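Local coordinates for protein luciferase-like enzymeAMP-CoA-ligase (Zophobas atratus, PDB 4W8O) that probably activates carboxylic acid substrates as AMP esters and ligates them to coenzyme A, as a luciferase-like member of the adenylate-forming enzymes, at residues M258-K263 against E284-S289. Numbering follows the deposited sequence.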
ATOM      1  N   MET A 258      11.190  13.677  13.747  1.00 41.03           N
ATOM      2  CA  MET A 258      11.636  12.554  12.911  1.00 40.74           C
ATOM      3  C   MET A 258      12.170  13.034  11.563  1.00 40.11           C
ATOM      4  O   MET A 258      13.172  12.515  11.081  1.00 39.98           O
ATOM      5  CB  MET A 258      10.517  11.521  12.710  1.00 39.79           C
ATOM      6  CG  MET A 258      10.258  10.638  13.920  1.00 40.48           C
ATOM      7  SD  MET A 258       8.952   9.412  13.644  1.00 41.02           S
ATOM      8  CE  MET A 258       8.477   9.059  15.341  1.00 43.19           C
ATOM      9  N   ILE A 259      11.513  14.027  10.966  1.00 40.61           N
ATOM     10  CA  ILE A 259      11.997  14.630   9.712  1.00 41.80           C
ATOM     11  C   ILE A 259      13.409  15.180   9.888  1.00 43.19           C
ATOM     12  O   ILE A 259      14.276  14.986   9.027  1.00 44.83           O
ATOM     13  CB  ILE A 259      11.064  15.748   9.197  1.00 41.55           C
ATOM     14  CG1 ILE A 259       9.749  15.138   8.702  1.00 41.55           C
ATOM     15  CG2 ILE A 259      11.726  16.531   8.068  1.00 42.24           C
ATOM     16  CD1 ILE A 259       8.638  16.143   8.509  1.00 41.91           C
ATOM     17  N   GLU A 260      13.633  15.863  11.003  1.00 43.13           N
ATOM     18  CA  GLU A 260      14.961  16.342  11.351  1.00 44.70           C
ATOM     19  C   GLU A 260      15.928  15.190  11.633  1.00 45.37           C
ATOM     20  O   GLU A 260      17.032  15.153  11.081  1.00 45.54           O
ATOM     21  CB  GLU A 260      14.876  17.227  12.583  1.00 45.74           C
ATOM     22  CG  GLU A 260      16.178  17.906  12.950  1.00 48.13           C
ATOM     23  CD  GLU A 260      15.980  18.923  14.044  1.00 48.52           C
ATOM     24  OE1 GLU A 260      16.006  20.125  13.733  1.00 49.59           O
ATOM     25  OE2 GLU A 260      15.761  18.517  15.201  1.00 49.52           O
ATOM     26  N   LYS A 261      15.508  14.264  12.496  1.00 44.26           N
ATOM     27  CA  LYS A 261      16.390  13.203  12.993  1.00 46.03           C
ATOM     28  C   LYS A 261      16.858  12.227  11.916  1.00 46.05           C
ATOM     29  O   LYS A 261      18.016  11.818  11.923  1.00 48.19           O
ATOM     30  CB  LYS A 261      15.717  12.417  14.126  1.00 45.88           C
ATOM     31  CG  LYS A 261      16.626  11.379  14.774  1.00 48.11           C
ATOM     32  CD  LYS A 261      16.003  10.757  16.014  1.00 48.45           C
ATOM     33  CE  LYS A 261      16.975   9.821  16.714  1.00 50.84           C
ATOM     34  NZ  LYS A 261      18.150  10.535  17.307  1.00 53.06           N
ATOM     35  N   TYR A 262      15.965  11.837  11.016  1.00 45.00           N
ATOM     36  CA  TYR A 262      16.305  10.859   9.979  1.00 46.07           C
ATOM     37  C   TYR A 262      16.513  11.505   8.610  1.00 46.41           C
ATOM     38  O   TYR A 262      16.810  10.809   7.643  1.00 47.14           O
ATOM     39  CB  TYR A 262      15.230   9.765   9.911  1.00 44.93           C
ATOM     40  CG  TYR A 262      15.046   9.056  11.235  1.00 44.61           C
ATOM     41  CD1 TYR A 262      16.058   8.262  11.760  1.00 46.05           C
ATOM     42  CD2 TYR A 262      13.875   9.203  11.976  1.00 43.70           C
ATOM     43  CE1 TYR A 262      15.911   7.619  12.977  1.00 46.68           C
ATOM     44  CE2 TYR A 262      13.717   8.565  13.198  1.00 44.01           C
ATOM     45  CZ  TYR A 262      14.738   7.778  13.695  1.00 45.70           C
ATOM     46  OH  TYR A 262      14.599   7.142  14.906  1.00 46.78           O
ATOM     47  N   LYS A 263      16.375  12.828   8.538  1.00 46.28           N
ATOM     48  CA  LYS A 263      16.514  13.564   7.283  1.00 46.90           C
ATOM     49  C   LYS A 263      15.548  13.023   6.239  1.00 44.76           C
ATOM     50  O   LYS A 263      15.940  12.687   5.126  1.00 44.72           O
ATOM     51  CB  LYS A 263      17.956  13.504   6.772  1.00 49.99           C
ATOM     52  CG  LYS A 263      18.984  13.937   7.802  1.00 52.44           C
ATOM     53  CD  LYS A 263      20.378  13.971   7.201  1.00 55.72           C
ATOM     54  CE  LYS A 263      21.448  13.976   8.279  1.00 58.15           C
ATOM     55  NZ  LYS A 263      21.381  15.195   9.131  1.00 58.34           N
ATOM     56  N   GLU A 284      10.238  26.643  12.989  1.00 50.38           N
ATOM     57  CA  GLU A 284      11.567  27.031  12.507  1.00 52.92           C
ATOM     58  C   GLU A 284      12.667  26.426  13.370  1.00 53.35           C
ATOM     59  O   GLU A 284      13.792  26.241  12.905  1.00 54.22           O
ATOM     60  CB  GLU A 284      11.737  28.556  12.475  1.00 55.42           C
ATOM     61  CG  GLU A 284      10.511  29.342  12.022  1.00 56.60           C
ATOM     62  CD  GLU A 284       9.489  29.563  13.133  1.00 57.87           C
ATOM     63  OE1 GLU A 284       9.884  29.725  14.314  1.00 59.74           O
ATOM     64  OE2 GLU A 284       8.281  29.564  12.821  1.00 57.99           O
ATOM     65  N   ARG A 285      12.341  26.117  14.625  1.00 53.20           N
ATOM     66  CA  ARG A 285      13.296  25.459  15.521  1.00 54.19           C
ATOM     67  C   ARG A 285      13.643  24.021  15.091  1.00 51.88           C
ATOM     68  O   ARG A 285      14.553  23.415  15.653  1.00 52.00           O
ATOM     69  CB  ARG A 285      12.809  25.510  16.980  1.00 55.35           C
ATOM     70  CG  ARG A 285      11.613  24.626  17.308  1.00 54.91           C
ATOM     71  CD  ARG A 285      10.830  25.148  18.510  1.00 56.34           C
ATOM     72  NE  ARG A 285       9.424  24.737  18.462  1.00 56.22           N
ATOM     73  CZ  ARG A 285       8.927  23.600  18.957  1.00 56.44           C
ATOM     74  NH1 ARG A 285       7.624  23.353  18.843  1.00 55.69           N
ATOM     75  NH2 ARG A 285       9.705  22.701  19.557  1.00 57.52           N
ATOM     76  N   TYR A 286      12.921  23.485  14.106  1.00 49.68           N
ATOM     77  CA  TYR A 286      13.277  22.214  13.473  1.00 48.65           C
ATOM     78  C   TYR A 286      13.933  22.442  12.120  1.00 48.20           C
ATOM     79  O   TYR A 286      13.498  23.286  11.346  1.00 47.79           O
ATOM     80  CB  TYR A 286      12.037  21.333  13.304  1.00 46.93           C
ATOM     81  CG  TYR A 286      11.495  20.869  14.622  1.00 47.39           C
ATOM     82  CD1 TYR A 286      12.178  19.920  15.367  1.00 48.89           C
ATOM     83  CD2 TYR A 286      10.323  21.399  15.144  1.00 47.73           C
ATOM     84  CE1 TYR A 286      11.708  19.498  16.591  1.00 49.26           C
ATOM     85  CE2 TYR A 286       9.840  20.983  16.373  1.00 48.81           C
ATOM     86  CZ  TYR A 286      10.541  20.031  17.091  1.00 49.40           C
ATOM     87  OH  TYR A 286      10.079  19.596  18.309  1.00 51.43           O
ATOM     88  N   ASP A 287      14.995  21.689  11.858  1.00 45.91           N
ATOM     89  CA  ASP A 287      15.635  21.675  10.552  1.00 46.68           C
ATOM     90  C   ASP A 287      14.862  20.711   9.664  1.00 46.03           C
ATOM     91  O   ASP A 287      14.992  19.493   9.787  1.00 46.37           O
ATOM     92  CB  ASP A 287      17.099  21.249  10.683  1.00 47.69           C
ATOM     93  CG  ASP A 287      17.815  21.157   9.344  1.00 48.41           C
ATOM     94  OD1 ASP A 287      17.243  21.518   8.298  1.00 47.53           O
ATOM     95  OD2 ASP A 287      18.977  20.710   9.343  1.00 51.48           O
ATOM     96  N   LEU A 288      14.052  21.273   8.773  1.00 45.93           N
ATOM     97  CA  LEU A 288      13.207  20.497   7.880  1.00 45.48           C
ATOM     98  C   LEU A 288      13.698  20.552   6.439  1.00 46.42           C
ATOM     99  O   LEU A 288      12.950  20.214   5.525  1.00 47.23           O
ATOM    100  CB  LEU A 288      11.776  21.037   7.937  1.00 45.00           C
ATOM    101  CG  LEU A 288      11.165  21.184   9.332  1.00 44.82           C
ATOM    102  CD1 LEU A 288       9.789  21.821   9.219  1.00 44.67           C
ATOM    103  CD2 LEU A 288      11.101  19.839  10.049  1.00 43.33           C
ATOM    104  N   SER A 289      14.950  20.955   6.228  1.00 47.56           N
ATOM    105  CA  SER A 289      15.453  21.222   4.872  1.00 49.08           C
ATOM    106  C   SER A 289      15.596  19.970   3.997  1.00 48.50           C
ATOM    107  O   SER A 289      15.677  20.092   2.780  1.00 49.19           O
ATOM    108  CB  SER A 289      16.786  21.986   4.914  1.00 49.78           C
ATOM    109  OG  SER A 289      17.783  21.243   5.588  1.00 50.17           O
TER
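A helix carboxylate rather than a backbone partner takes the amide of the facing loop: Asp-287 N donates to Glu-260 OE1 over a short 2.6 Å, and the N-H points almost straight at the oxygen. The contact lies at the surface of the AMP-binding domain of an ANL-type ligase, joining helix 252-262, which leads into strand 266-268, to the loop before the parallel neighbouring strand 293-297. Glu-260 reaches across because CG stands anti to the backbone N (chi1 -174°) and the chain runs extended beyond it. The amide meets OE1 from above the carboxylate plane, 30° out of it. OE2 comes instead to the edge of the Tyr-286 ring, 3.9 Å from CD1, with carboxylate and ring planes 53° apart. An alanine here would remove the acceptor of the Asp-287 amide and the carboxylate beside Tyr-286, and would probably loosen the loop at Asp-287. On the inner side, CG2 of Ile-259 lies 3.9 Å from CD2 of Leu-288, the two side chains crossing obliquely; Ile-259 also packs on Phe-313. Farther back on the same helix, Glu-253 forms a salt bridge with Arg-285 and accepts a hydrogen bond from the Tyr-286 hydroxyl, so that polar side chains at two levels of the helix hold the loop. The backbone of Asp-287 faces the helix as well, its O 3.5 Å from Glu-260 CA in a CH...O contact. The carboxylate of Asp-287 closes an Asx turn, in which OD1 receives Ser-289 N from above the plane and Ser-289 OG, at 2.8 Å, on its syn lone pair.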